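Local coordinates for protein AlbC (Streptomyces noursei, PDB 3OQV) that uses aminoacyl-tRNAs as substrates to make cyclodipeptides, joining phenylalanine and leucine without ATP on the route to the antibacterial albonoursin, at residues M50-W54 / V230-A236; D63-V67 / L96-L100; L122-Y128 / L180-L185; M152-V156 / G175-V179; L185-P190 / A221-Y227. One frame throughout, in Å; residues are numbered along the deposited sequence.

Contact 1: residues M50-W54 / V230-A236; sequences MLLQW and VRPQELA
Leu-235 lays its CD2 methyl over one face of the Trp-54 indole, 3.6 Å from the centroid of the five-membered ring and 23° off its normal, a CH-pi contact whose closest pair is Leu-235 CD2 to Trp-54 CD1 at 3.4 Å. The same ring face takes Val-230, with CG2 4.1 Å from Trp-54 CZ3. Trp-54 is in chi1 t with chi2 83°; Leu-235 is m,t. Residues 50-54 are a run of helix 45-58. Val-230 and Arg-231 are extended, Arg-231 is the N-cap, and the helix starts at Pro-232. The two short helix axes pass 10.3 Å apart at 56°, and the closest CA pair is Met-50 with Leu-235, 6.9 Å. Met-50 (chi1 m, chi2 -132° between wells, chi3 m) brings CE to 3.5 Å from Leu-235 CB and 3.8 Å from Ala-236 CB. Leu-51 (t,p) sets CD1 4.0 Å from Val-230 CG1. Both segments pack against the parallel sheet of this Rossmann fold, where Cys-201 on strand 198-202 touches Trp-54 and Val-230. No hydrogen bond or salt bridge crosses between the segments: shape and apolar contact hold them, while the Arg-231 to Glu-234 salt bridge stays within its own segment.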
# COMPACT_ATOMS: atom_id res chain seq x y z
N MET A 50 5.02 -15.66 -6.10
CA MET A 50 6.45 -15.45 -6.34
C MET A 50 7.03 -14.41 -5.40
O MET A 50 8.15 -14.56 -4.90
CB MET A 50 6.71 -15.06 -7.80
CG MET A 50 6.71 -16.24 -8.77
SD MET A 50 8.14 -16.20 -9.88
CE MET A 50 8.06 -14.51 -10.49
N LEU A 51 6.28 -13.34 -5.16
CA LEU A 51 6.72 -12.27 -4.28
C LEU A 51 6.81 -12.73 -2.82
O LEU A 51 7.79 -12.43 -2.12
CB LEU A 51 5.80 -11.05 -4.41
CG LEU A 51 6.13 -9.87 -3.49
CD1 LEU A 51 7.61 -9.47 -3.61
CD2 LEU A 51 5.20 -8.70 -3.79
N LEU A 52 5.79 -13.45 -2.36
CA LEU A 52 5.81 -14.05 -1.04
C LEU A 52 7.02 -14.97 -0.84
O LEU A 52 7.67 -14.95 0.21
CB LEU A 52 4.52 -14.83 -0.77
CG LEU A 52 3.26 -13.99 -0.57
CD1 LEU A 52 2.02 -14.88 -0.43
CD2 LEU A 52 3.43 -13.10 0.66
N GLN A 53 7.32 -15.78 -1.85
CA GLN A 53 8.44 -16.71 -1.77
C GLN A 53 9.75 -15.94 -1.73
O GLN A 53 10.63 -16.22 -0.92
CB GLN A 53 8.43 -17.65 -2.97
CG GLN A 53 7.31 -18.68 -2.95
CD GLN A 53 7.27 -19.51 -4.23
OE1 GLN A 53 7.23 -18.97 -5.33
NE2 GLN A 53 7.28 -20.83 -4.07
N TRP A 54 9.86 -14.96 -2.61
CA TRP A 54 11.03 -14.10 -2.65
C TRP A 54 11.29 -13.47 -1.28
O TRP A 54 12.42 -13.48 -0.80
CB TRP A 54 10.84 -13.01 -3.70
CG TRP A 54 12.01 -12.08 -3.82
CD1 TRP A 54 13.15 -12.28 -4.54
CD2 TRP A 54 12.12 -10.77 -3.24
NE1 TRP A 54 13.97 -11.18 -4.43
CE2 TRP A 54 13.37 -10.25 -3.63
CE3 TRP A 54 11.29 -10.00 -2.43
CZ2 TRP A 54 13.81 -8.99 -3.23
CZ3 TRP A 54 11.73 -8.75 -2.02
CH2 TRP A 54 12.97 -8.25 -2.44
N VAL A 230 10.45 -4.34 -7.15
CA VAL A 230 10.37 -5.76 -7.45
C VAL A 230 9.89 -5.93 -8.89
O VAL A 230 8.83 -5.43 -9.25
CB VAL A 230 9.44 -6.48 -6.46
CG1 VAL A 230 9.11 -7.87 -6.95
CG2 VAL A 230 10.10 -6.55 -5.07
N ARG A 231 10.71 -6.56 -9.73
CA ARG A 231 10.35 -6.73 -11.13
C ARG A 231 10.11 -8.21 -11.42
O ARG A 231 10.94 -9.06 -11.08
CB ARG A 231 11.44 -6.16 -12.04
CG ARG A 231 11.76 -4.68 -11.79
CD ARG A 231 12.71 -4.13 -12.86
NE ARG A 231 13.15 -2.76 -12.60
CZ ARG A 231 14.32 -2.45 -12.04
NH1 ARG A 231 15.13 -3.41 -11.63
NH2 ARG A 231 14.67 -1.17 -11.87
N PRO A 232 8.92 -8.55 -11.96
CA PRO A 232 8.50 -9.94 -11.99
C PRO A 232 9.50 -10.85 -12.70
O PRO A 232 9.69 -12.00 -12.30
CB PRO A 232 7.19 -9.88 -12.77
CG PRO A 232 6.60 -8.56 -12.35
CD PRO A 232 7.79 -7.63 -12.17
N GLN A 233 10.15 -10.34 -13.73
CA GLN A 233 11.12 -11.15 -14.46
C GLN A 233 12.42 -11.33 -13.68
O GLN A 233 13.12 -12.32 -13.84
CB GLN A 233 11.37 -10.58 -15.86
CG GLN A 233 10.23 -10.86 -16.84
CD GLN A 233 9.89 -12.35 -16.92
OE1 GLN A 233 10.72 -13.18 -17.31
NE2 GLN A 233 8.65 -12.69 -16.58
N GLU A 234 12.71 -10.37 -12.81
CA GLU A 234 13.86 -10.50 -11.91
C GLU A 234 13.56 -11.45 -10.75
O GLU A 234 14.45 -12.18 -10.30
CB GLU A 234 14.30 -9.12 -11.39
CG GLU A 234 15.17 -8.37 -12.38
CD GLU A 234 15.34 -6.89 -12.04
OE1 GLU A 234 14.77 -6.42 -11.03
OE2 GLU A 234 16.07 -6.19 -12.80
N LEU A 235 12.32 -11.45 -10.29
CA LEU A 235 11.84 -12.50 -9.41
C LEU A 235 12.07 -13.86 -10.05
O LEU A 235 12.82 -14.69 -9.52
CB LEU A 235 10.35 -12.31 -9.10
CG LEU A 235 10.02 -11.21 -8.09
CD1 LEU A 235 8.60 -11.38 -7.56
CD2 LEU A 235 11.01 -11.22 -6.94
N ALA A 236 11.44 -14.09 -11.20
CA ALA A 236 11.53 -15.37 -11.89
C ALA A 236 12.98 -15.68 -12.23
O ALA A 236 13.42 -16.82 -12.13
CB ALA A 236 10.67 -15.36 -13.15

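Contact 2: residues D63-V67 / L96-L100; sequences DVVYV and LRRRL
Leu-96 and Leu-100, one helical turn apart, point their side chains at the strand and make the apolar centre. Leu-100 CD2 sits 4.3 Å from Val-64 CG1 and 4.1 Å from Tyr-66 CD2, while Leu-96 CD2 lies 4.1 Å from Tyr-66 CB. Both leucines are t,p; Val-64 is t. Residues 63-67 are extended, so Val-64 and Tyr-66 face the helix and Val-65 and Val-67 the other side of the sheet, where Val-67 lines the dithiane diol pocket. Strand 59-67, helix 82-107 and the adjacent parallel strand 114-118 form a beta-alpha-beta crossover of the Rossmann fold: the helix runs back nearly antiparallel to the strand, the local axes 10.9 Å apart at 158°, with Tyr-66 and Leu-96 the nearest CA pair at 8.2 Å. Ile-36 of strand 29-37 and Val-116 extend the same apolar layer. Farther out, Tyr-66 (chi1 p, chi2 96°) places its hydroxyl at the polar edge, where Arg-97 NE donates to Tyr-66 OH at 2.9 Å. Arg-97 NH2 also donates to a water at 2.7 Å, which makes a weak hydrogen bond of 3.5 Å with Tyr-66 OH.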
# COMPACT_ATOMS: atom_id res chain seq x y z
N ASP A 63 5.32 -8.26 6.68
CA ASP A 63 3.91 -7.89 6.80
C ASP A 63 3.28 -7.74 5.43
O ASP A 63 3.90 -7.21 4.52
CB ASP A 63 3.74 -6.61 7.61
CG ASP A 63 3.79 -6.86 9.11
OD1 ASP A 63 2.72 -7.05 9.72
OD2 ASP A 63 4.91 -6.93 9.65
N VAL A 64 2.08 -8.29 5.28
CA VAL A 64 1.29 -8.08 4.07
C VAL A 64 0.06 -7.27 4.47
O VAL A 64 -0.68 -7.65 5.39
CB VAL A 64 0.83 -9.40 3.44
CG1 VAL A 64 0.11 -9.13 2.13
CG2 VAL A 64 2.00 -10.33 3.22
N VAL A 65 -0.07 -6.10 3.87
CA VAL A 65 -1.16 -5.21 4.22
C VAL A 65 -1.96 -4.96 2.96
O VAL A 65 -1.43 -4.49 1.95
CB VAL A 65 -0.65 -3.89 4.82
CG1 VAL A 65 -1.82 -2.97 5.19
CG2 VAL A 65 0.22 -4.18 6.06
N TYR A 66 -3.24 -5.32 3.00
CA TYR A 66 -4.11 -4.98 1.90
C TYR A 66 -4.98 -3.77 2.22
O TYR A 66 -5.41 -3.57 3.35
CB TYR A 66 -4.94 -6.20 1.47
CG TYR A 66 -5.93 -6.68 2.49
CD1 TYR A 66 -7.26 -6.27 2.43
CD2 TYR A 66 -5.58 -7.65 3.43
CE1 TYR A 66 -8.20 -6.74 3.32
CE2 TYR A 66 -6.54 -8.15 4.32
CZ TYR A 66 -7.85 -7.68 4.25
OH TYR A 66 -8.81 -8.14 5.12
N VAL A 67 -5.07 -2.86 1.25
CA VAL A 67 -5.63 -1.54 1.52
C VAL A 67 -7.13 -1.55 1.27
O VAL A 67 -7.58 -1.58 0.12
CB VAL A 67 -4.97 -0.48 0.65
CG1 VAL A 67 -5.47 0.91 1.04
CG2 VAL A 67 -3.46 -0.56 0.79
N LEU A 96 -10.18 -9.89 -3.47
CA LEU A 96 -8.81 -9.72 -2.93
C LEU A 96 -8.44 -10.73 -1.84
O LEU A 96 -7.42 -11.42 -1.95
CB LEU A 96 -8.64 -8.29 -2.40
CG LEU A 96 -7.23 -7.81 -2.05
CD1 LEU A 96 -6.28 -8.20 -3.14
CD2 LEU A 96 -7.24 -6.31 -1.87
N ARG A 97 -9.29 -10.84 -0.82
CA ARG A 97 -9.03 -11.76 0.29
C ARG A 97 -8.98 -13.21 -0.12
O ARG A 97 -8.13 -13.96 0.36
CB ARG A 97 -10.06 -11.59 1.40
CG ARG A 97 -9.87 -10.33 2.22
CD ARG A 97 -10.81 -10.33 3.41
NE ARG A 97 -11.23 -8.97 3.73
CZ ARG A 97 -12.39 -8.44 3.35
NH1 ARG A 97 -13.27 -9.17 2.67
NH2 ARG A 97 -12.67 -7.19 3.67
N ARG A 98 -9.94 -13.63 -0.94
CA ARG A 98 -9.97 -15.00 -1.44
C ARG A 98 -8.70 -15.33 -2.23
O ARG A 98 -8.08 -16.38 -2.04
CB ARG A 98 -11.22 -15.22 -2.31
CG ARG A 98 -12.49 -14.72 -1.65
CD ARG A 98 -13.77 -15.02 -2.44
NE ARG A 98 -14.94 -14.91 -1.57
CZ ARG A 98 -16.17 -14.63 -1.99
NH1 ARG A 98 -16.42 -14.46 -3.28
NH2 ARG A 98 -17.16 -14.52 -1.11
N ARG A 99 -8.29 -14.40 -3.09
CA ARG A 99 -7.10 -14.61 -3.89
C ARG A 99 -5.84 -14.65 -3.00
O ARG A 99 -4.98 -15.52 -3.17
CB ARG A 99 -7.00 -13.52 -4.97
CG ARG A 99 -5.62 -13.29 -5.55
CD ARG A 99 -5.68 -12.61 -6.92
NE ARG A 99 -7.04 -12.19 -7.28
CZ ARG A 99 -7.52 -10.97 -7.08
NH1 ARG A 99 -8.77 -10.67 -7.44
NH2 ARG A 99 -6.76 -10.03 -6.53
N LEU A 100 -5.79 -13.77 -2.00
CA LEU A 100 -4.66 -13.74 -1.05
C LEU A 100 -4.61 -15.00 -0.18
O LEU A 100 -3.53 -15.54 0.08
CB LEU A 100 -4.78 -12.50 -0.16
CG LEU A 100 -3.57 -12.02 0.64
CD1 LEU A 100 -2.28 -12.11 -0.18
CD2 LEU A 100 -3.82 -10.59 1.12
O HOH W 1 -11.21 -5.67 5.42

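Contact 3: residues L122-Y128 / L180-L185; sequences LQETPEY and LAEAPL. With DTD (dithiane diol), chain B; PO4 (phosphate ion), chain D.
Hydrogen bonds centre on Tyr-128 OH, which donates to the backbone Ala-181 O at 2.7 Å. That hydroxyl also accepts from Gln-123 NE2 at 3.1 Å, and Gln-123 NE2 reaches a phosphate ion, probably from the crystallisation liquor, 2.8 Å away at O1. Tyr-128 has chi1 t and chi2 96°. A type I turn from Leu-122 to Thr-125 leads into helix 126-141; Thr-125 is its N-cap, with Tyr-128 N donating to Thr-125 OG1 at 3.2 Å and Thr-125 OG1 to Leu-122 O at 2.7 Å. Among apolar contacts, Tyr-128 CE1 lies 3.6 Å from Pro-184 CG and 3.9 Å from Leu-185 CD1, and Leu-122 CD2 is 3.8 Å from Leu-185 CD2. The nearest CA pairs are Tyr-128 with Pro-184 at 6.7 Å and Gln-123 with Ala-181 at 8.1 Å. Helical residues 180-185 are kinked: Pro-184 has no N-H, and Leu-185 N bonds three residues back, to Glu-182 O at 2.9 Å. By similarity Leu-180, Ala-181 and Glu-182 bind substrate; Glu-182 points away from this contact and touches the dithiane diol. Helix 126-141 thus packs on helix 169-193, with Leu-119 of helix 119-122 and Val-65 of strand 59-67 closing the space toward the sheet.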
# COMPACT_ATOMS: atom_id res chain seq x y z
N LEU A 122 -4.89 -2.43 10.93
CA LEU A 122 -3.61 -1.87 11.30
C LEU A 122 -3.81 -0.47 11.90
O LEU A 122 -3.10 -0.06 12.84
CB LEU A 122 -2.74 -1.80 10.05
CG LEU A 122 -1.30 -1.35 10.22
CD1 LEU A 122 -0.59 -2.22 11.23
CD2 LEU A 122 -0.60 -1.42 8.87
N GLN A 123 -4.85 0.21 11.43
CA GLN A 123 -5.09 1.59 11.83
C GLN A 123 -5.53 1.67 13.28
O GLN A 123 -5.49 2.73 13.90
CB GLN A 123 -6.17 2.22 10.95
CG GLN A 123 -5.69 2.62 9.56
CD GLN A 123 -6.70 3.51 8.89
OE1 GLN A 123 -7.89 3.18 8.85
NE2 GLN A 123 -6.26 4.69 8.45
N GLU A 124 -5.96 0.54 13.83
CA GLU A 124 -6.37 0.46 15.23
C GLU A 124 -5.18 0.44 16.20
O GLU A 124 -5.34 0.74 17.38
CB GLU A 124 -7.26 -0.76 15.47
CG GLU A 124 -8.65 -0.59 14.88
CD GLU A 124 -9.41 0.57 15.53
OE1 GLU A 124 -9.83 0.42 16.70
OE2 GLU A 124 -9.59 1.62 14.87
N THR A 125 -4.01 0.06 15.70
CA THR A 125 -2.89 -0.22 16.59
C THR A 125 -2.26 1.08 17.06
O THR A 125 -2.21 2.06 16.32
CB THR A 125 -1.82 -1.10 15.90
OG1 THR A 125 -1.27 -0.39 14.79
CG2 THR A 125 -2.44 -2.40 15.41
N PRO A 126 -1.81 1.11 18.32
CA PRO A 126 -1.04 2.23 18.83
C PRO A 126 0.18 2.56 17.97
O PRO A 126 0.49 3.73 17.75
CB PRO A 126 -0.59 1.74 20.21
CG PRO A 126 -1.70 0.85 20.65
CD PRO A 126 -2.17 0.15 19.38
N GLU A 127 0.86 1.53 17.48
CA GLU A 127 2.03 1.71 16.63
C GLU A 127 1.69 2.58 15.42
O GLU A 127 2.39 3.55 15.12
CB GLU A 127 2.57 0.37 16.16
CG GLU A 127 3.21 -0.47 17.25
CD GLU A 127 2.26 -1.49 17.85
OE1 GLU A 127 1.02 -1.33 17.71
OE2 GLU A 127 2.75 -2.47 18.44
N TYR A 128 0.60 2.24 14.74
CA TYR A 128 0.18 3.00 13.56
C TYR A 128 -0.22 4.41 13.95
O TYR A 128 0.14 5.37 13.27
CB TYR A 128 -0.99 2.30 12.85
CG TYR A 128 -1.61 3.12 11.74
CD1 TYR A 128 -1.22 2.94 10.42
CD2 TYR A 128 -2.55 4.12 12.01
CE1 TYR A 128 -1.79 3.69 9.38
CE2 TYR A 128 -3.15 4.86 10.98
CZ TYR A 128 -2.75 4.64 9.67
OH TYR A 128 -3.28 5.38 8.64
N LEU A 180 -3.07 9.60 2.72
CA LEU A 180 -2.71 9.88 4.11
C LEU A 180 -2.87 8.68 5.05
O LEU A 180 -2.15 8.59 6.04
CB LEU A 180 -3.47 11.09 4.67
CG LEU A 180 -3.13 12.42 3.99
CD1 LEU A 180 -3.84 13.58 4.67
CD2 LEU A 180 -1.62 12.65 3.96
N ALA A 181 -3.86 7.83 4.80
CA ALA A 181 -3.98 6.56 5.52
C ALA A 181 -2.78 5.63 5.29
O ALA A 181 -2.41 4.86 6.18
CB ALA A 181 -5.31 5.85 5.16
N GLU A 182 -2.22 5.66 4.09
CA GLU A 182 -1.10 4.79 3.69
C GLU A 182 0.24 5.33 4.18
O GLU A 182 1.23 4.60 4.27
CB GLU A 182 -1.05 4.66 2.17
CG GLU A 182 -2.19 3.83 1.58
CD GLU A 182 -1.97 3.50 0.12
OE1 GLU A 182 -1.47 4.37 -0.62
OE2 GLU A 182 -2.24 2.35 -0.30
N ALA A 183 0.28 6.63 4.46
CA ALA A 183 1.54 7.35 4.64
C ALA A 183 2.40 6.84 5.80
O ALA A 183 3.63 6.80 5.67
CB ALA A 183 1.28 8.85 4.80
N PRO A 184 1.79 6.48 6.95
CA PRO A 184 2.58 5.86 8.02
C PRO A 184 3.41 4.68 7.52
O PRO A 184 4.55 4.49 7.97
CB PRO A 184 1.50 5.39 9.01
CG PRO A 184 0.42 6.47 8.87
CD PRO A 184 0.40 6.76 7.38
N LEU A 185 2.86 3.92 6.58
CA LEU A 185 3.55 2.75 6.06
C LEU A 185 4.69 3.12 5.10
O LEU A 185 5.77 2.52 5.16
CB LEU A 185 2.57 1.79 5.37
CG LEU A 185 1.75 0.93 6.35
CD1 LEU A 185 0.77 1.80 7.13
CD2 LEU A 185 0.99 -0.17 5.62
S1 DTD B . 2.19 1.48 0.94
C1 DTD B . 2.44 1.73 -0.78
C2 DTD B . 2.11 0.42 -1.49
O2 DTD B . 2.76 0.38 -2.77
C3 DTD B . 0.60 0.28 -1.61
O3 DTD B . 0.24 -0.45 -2.80
C4 DTD B . 0.02 -0.42 -0.39
S4 DTD B . 0.51 0.40 1.10
P PO4 D . -8.83 7.48 8.63
O1 PO4 D . -8.02 6.75 7.58
O2 PO4 D . -8.80 8.95 8.31
O3 PO4 D . -10.26 6.97 8.64
O4 PO4 D . -8.24 7.23 9.99

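Contact 4: residues M152-V156 / G175-V179; sequences MVRAV and GLNYV. With PO4 (phosphate ion), chain C.
Val-153 and Val-179 meet at the crossing of two helices, their CG2 atoms 3.8 Å apart. Val-153 (chi1 t) also presses CG2 to within 3.5 Å of Leu-176 CA. Gly-175 permits this closeness: its CA lies only 5.1 Å from that of Val-153, and a CB there would clash with Val-153 CG1. The local helix axes cross at 111° and 8.9 Å. Val-179 (chi1 159°) also takes Val-156 CG2 at 3.8 Å and Met-152 CG at 4.0 Å from its CG2. Val-156 (t) adds CG1 4.0 Å from Tyr-178 CD2. Tyr-178 (chi1 t, chi2 89°) could by similarity help bind aminoacyl-tRNA; Tyr-178 OH lies 2.9 Å from O2 of a phosphate ion, probably from the crystallisation liquor. Met-152 (t,t,t) borders the catalytic pocket, touching Glu-182, possibly critical by similarity, about 5 Å (nearest atoms) from the dithiane diol; Tyr-178 is near Ser-37, the probable nucleophile. Helix 143-158 lies across helix 169-193; Pro-207 of helix 207-212 touches Met-152 and Val-156, and Phe-186, two turns farther along helix 169-193, meets Met-152 and Val-179.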
# COMPACT_ATOMS: atom_id res chain seq x y z
N MET A 152 1.38 11.75 -5.38
CA MET A 152 0.86 10.41 -5.19
C MET A 152 -0.66 10.37 -5.30
O MET A 152 -1.19 9.44 -5.91
CB MET A 152 1.28 9.85 -3.83
CG MET A 152 1.05 8.35 -3.72
SD MET A 152 1.73 7.66 -2.21
CE MET A 152 1.01 6.03 -2.26
N VAL A 153 -1.34 11.34 -4.70
CA VAL A 153 -2.79 11.45 -4.85
C VAL A 153 -3.20 11.46 -6.33
O VAL A 153 -4.10 10.73 -6.75
CB VAL A 153 -3.36 12.68 -4.11
CG1 VAL A 153 -4.82 12.93 -4.52
CG2 VAL A 153 -3.25 12.50 -2.58
N ARG A 154 -2.51 12.26 -7.13
CA ARG A 154 -2.82 12.34 -8.54
C ARG A 154 -2.60 11.02 -9.25
O ARG A 154 -3.40 10.62 -10.09
CB ARG A 154 -2.02 13.46 -9.21
CG ARG A 154 -2.34 14.83 -8.62
CD ARG A 154 -1.88 15.99 -9.49
NE ARG A 154 -2.44 17.23 -8.97
CZ ARG A 154 -3.57 17.79 -9.39
NH1 ARG A 154 -4.21 17.31 -10.45
NH2 ARG A 154 -4.02 18.89 -8.80
N ALA A 155 -1.53 10.32 -8.88
CA ALA A 155 -1.27 8.99 -9.44
C ALA A 155 -2.36 8.00 -9.07
O ALA A 155 -2.81 7.23 -9.91
CB ALA A 155 0.11 8.47 -9.04
N VAL A 156 -2.81 8.03 -7.81
CA VAL A 156 -3.91 7.18 -7.39
C VAL A 156 -5.17 7.50 -8.18
O VAL A 156 -5.85 6.60 -8.69
CB VAL A 156 -4.22 7.35 -5.88
CG1 VAL A 156 -5.53 6.65 -5.52
CG2 VAL A 156 -3.06 6.85 -5.02
N GLY A 175 -8.74 10.87 -2.78
CA GLY A 175 -7.39 10.36 -2.97
C GLY A 175 -6.48 10.75 -1.81
O GLY A 175 -5.62 9.97 -1.38
N LEU A 176 -6.67 11.97 -1.32
CA LEU A 176 -5.88 12.45 -0.20
C LEU A 176 -6.13 11.62 1.06
O LEU A 176 -5.18 11.18 1.72
CB LEU A 176 -6.18 13.93 0.06
CG LEU A 176 -5.33 14.59 1.15
CD1 LEU A 176 -3.84 14.41 0.89
CD2 LEU A 176 -5.68 16.08 1.24
N ASN A 177 -7.40 11.39 1.38
CA ASN A 177 -7.76 10.53 2.51
C ASN A 177 -7.08 9.17 2.39
O ASN A 177 -6.59 8.62 3.37
CB ASN A 177 -9.28 10.33 2.55
CG ASN A 177 -10.01 11.58 2.98
OD1 ASN A 177 -9.42 12.48 3.55
ND2 ASN A 177 -11.31 11.60 2.76
N TYR A 178 -7.14 8.62 1.18
CA TYR A 178 -6.58 7.31 0.86
C TYR A 178 -5.06 7.32 1.09
O TYR A 178 -4.50 6.41 1.70
CB TYR A 178 -6.91 6.99 -0.60
CG TYR A 178 -6.48 5.62 -1.06
CD1 TYR A 178 -7.32 4.52 -0.93
CD2 TYR A 178 -5.25 5.43 -1.68
CE1 TYR A 178 -6.92 3.26 -1.34
CE2 TYR A 178 -4.84 4.18 -2.10
CZ TYR A 178 -5.68 3.10 -1.93
OH TYR A 178 -5.28 1.85 -2.36
N VAL A 179 -4.40 8.36 0.59
CA VAL A 179 -2.95 8.39 0.60
C VAL A 179 -2.42 8.69 2.01
O VAL A 179 -1.47 8.05 2.46
CB VAL A 179 -2.40 9.43 -0.39
CG1 VAL A 179 -0.95 9.83 -0.03
CG2 VAL A 179 -2.47 8.88 -1.83
P PO4 C . -1.85 2.51 -3.78
O1 PO4 C . -2.94 2.70 -4.81
O2 PO4 C . -2.42 1.78 -2.59
O3 PO4 C . -0.70 1.75 -4.38
O4 PO4 C . -1.36 3.88 -3.35

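Contact 5: residues L185-P190 / A221-Y227; sequences LFADSP and AAEGQAY
Three hydrogen bonds tie the helix to the loop and strand. Tyr-227 OH donates to Phe-186 O at 2.5 Å, Ala-222 N to Ala-187 O at 3.0 Å, and Ser-189 N to Gln-225 OE1 at 2.8 Å. The helix is irregular here, with Asp-188 at non-helical phi/psi of -157/55 and Pro-190 lacking an N-H. Gln-225 (chi1 t, chi2 p) is held at its other end by NE2 donating to Ala-226 O at 3.1 Å, and Ser-189 OG donates to Leu-185 O at 2.8 Å. The CA-to-CB bond of Asp-188 points away, although OD1 lies 3.1 Å from Ala-222 CB; its polar partners are Gly-191 N (OD1) and Arg-134 (a salt bridge from OD2). Residues 222-225 make a type II turn, closed by Gln-225 N to Ala-222 O at 3.0 Å; the positive phi of Gly-224 (96°) suits its third position, where a CB would jam against the preceding carbonyl O. The axes of helix and strand pass 7.1 Å apart at 133°; the nearest CA pair is Ala-187 with Ala-221, 4.9 Å. In the packing, Pro-190 CG lies 3.5 Å from Glu-223 O. Phe-186 (chi1 p) swings off to Leu-200, essential for cyclodipeptide specificity. Helix 169-193 is thereby joined to the edge strand of the Rossmann sheet. Phe-186 O would face Pro-190 N, which has no hydrogen, so Tyr-227 OH serves it; Ala-187 O takes Ala-222 N, as Gly-191 N goes to Asp-188.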
# COMPACT_ATOMS: atom_id res chain seq x y z
N LEU A 185 2.86 3.92 6.58
CA LEU A 185 3.55 2.75 6.06
C LEU A 185 4.69 3.12 5.10
O LEU A 185 5.77 2.52 5.16
CB LEU A 185 2.57 1.79 5.37
CG LEU A 185 1.75 0.93 6.35
CD1 LEU A 185 0.77 1.80 7.13
CD2 LEU A 185 0.99 -0.17 5.62
N PHE A 186 4.49 4.15 4.28
CA PHE A 186 5.56 4.55 3.38
C PHE A 186 6.58 5.53 3.95
O PHE A 186 7.70 5.61 3.45
CB PHE A 186 5.06 4.90 1.95
CG PHE A 186 4.15 6.11 1.87
CD1 PHE A 186 4.68 7.39 1.92
CD2 PHE A 186 2.82 5.96 1.50
CE1 PHE A 186 3.87 8.50 1.76
CE2 PHE A 186 2.00 7.08 1.30
CZ PHE A 186 2.53 8.35 1.40
N ALA A 187 6.26 6.15 5.08
CA ALA A 187 7.18 7.06 5.74
C ALA A 187 7.94 6.40 6.88
O ALA A 187 9.08 6.77 7.18
CB ALA A 187 6.45 8.31 6.22
N ASP A 188 7.31 5.44 7.55
CA ASP A 188 7.83 5.00 8.84
C ASP A 188 7.36 3.59 9.18
O ASP A 188 6.87 3.35 10.27
CB ASP A 188 7.44 5.98 9.95
CG ASP A 188 8.32 5.83 11.21
OD1 ASP A 188 9.13 4.88 11.27
OD2 ASP A 188 8.14 6.62 12.15
N SER A 189 7.62 2.64 8.28
CA SER A 189 7.40 1.22 8.59
C SER A 189 8.17 0.70 9.81
O SER A 189 7.65 -0.15 10.54
CB SER A 189 7.71 0.35 7.36
OG SER A 189 6.55 0.21 6.55
N PRO A 190 9.40 1.20 10.05
CA PRO A 190 10.04 0.75 11.27
C PRO A 190 9.17 1.01 12.49
O PRO A 190 9.02 0.12 13.34
CB PRO A 190 11.33 1.59 11.34
CG PRO A 190 11.64 1.92 9.91
CD PRO A 190 10.28 2.04 9.22
N ALA A 221 12.34 10.00 5.02
CA ALA A 221 11.67 8.93 5.75
C ALA A 221 12.44 8.52 7.01
O ALA A 221 13.60 8.91 7.21
CB ALA A 221 11.44 7.73 4.84
N ALA A 222 11.79 7.76 7.89
CA ALA A 222 12.46 7.29 9.11
C ALA A 222 13.74 6.54 8.75
O ALA A 222 13.79 5.87 7.73
CB ALA A 222 11.52 6.39 9.92
N GLU A 223 14.78 6.69 9.56
CA GLU A 223 15.90 5.75 9.55
C GLU A 223 15.42 4.30 9.50
O GLU A 223 14.56 3.89 10.27
CB GLU A 223 16.80 5.96 10.77
CG GLU A 223 17.77 4.81 11.05
CD GLU A 223 18.61 5.03 12.31
OE1 GLU A 223 18.27 5.93 13.11
OE2 GLU A 223 19.60 4.29 12.52
N GLY A 224 16.02 3.53 8.60
CA GLY A 224 15.69 2.12 8.47
C GLY A 224 14.67 1.89 7.37
O GLY A 224 14.47 0.76 6.94
N GLN A 225 14.02 2.95 6.91
CA GLN A 225 13.01 2.79 5.86
C GLN A 225 13.70 2.63 4.52
O GLN A 225 14.51 3.47 4.15
CB GLN A 225 12.06 3.99 5.82
CG GLN A 225 10.97 3.86 4.73
CD GLN A 225 9.96 2.78 5.05
OE1 GLN A 225 9.23 2.87 6.03
NE2 GLN A 225 9.94 1.73 4.23
N ALA A 226 13.38 1.58 3.77
CA ALA A 226 13.90 1.41 2.42
C ALA A 226 12.79 1.04 1.44
O ALA A 226 11.69 0.67 1.85
CB ALA A 226 14.98 0.36 2.40
N TYR A 227 13.07 1.18 0.15
CA TYR A 227 12.07 0.97 -0.90
C TYR A 227 12.72 0.17 -2.02
O TYR A 227 13.61 0.68 -2.71
CB TYR A 227 11.61 2.32 -1.47
CG TYR A 227 11.17 3.33 -0.45
CD1 TYR A 227 9.86 3.33 0.04
CD2 TYR A 227 12.05 4.29 0.03
CE1 TYR A 227 9.45 4.27 0.97
CE2 TYR A 227 11.64 5.24 0.96
CZ TYR A 227 10.34 5.22 1.42
OH TYR A 227 9.92 6.15 2.33

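Contacts 2 and 3 are the more buried; 1, 4 and 5 are only partly so. Helix 169-193 serves contacts 3, 4 and 5, and 3 and 5 share Leu-185, whereas contacts 1 and 2 use other helices. Contact 2 meets contact 3 through the far side of its strand, Val-65 CG1 lying 4.0 Å from Leu-185 CD2, and touches contact 1 where Leu-52 CD2 is 4.0 Å from Val-64 CG2. The helix pairs of contacts 1 and 4 are joined by apolar contacts alone. Contacts 2, 3 and 5 all use a tyrosine hydroxyl, and contact 5 adds backbone and glutamine bonds. Contact 3 holds Glu-182, which contact 4 meets through Met-152 CE, 3.4 Å from Glu-182 OE1.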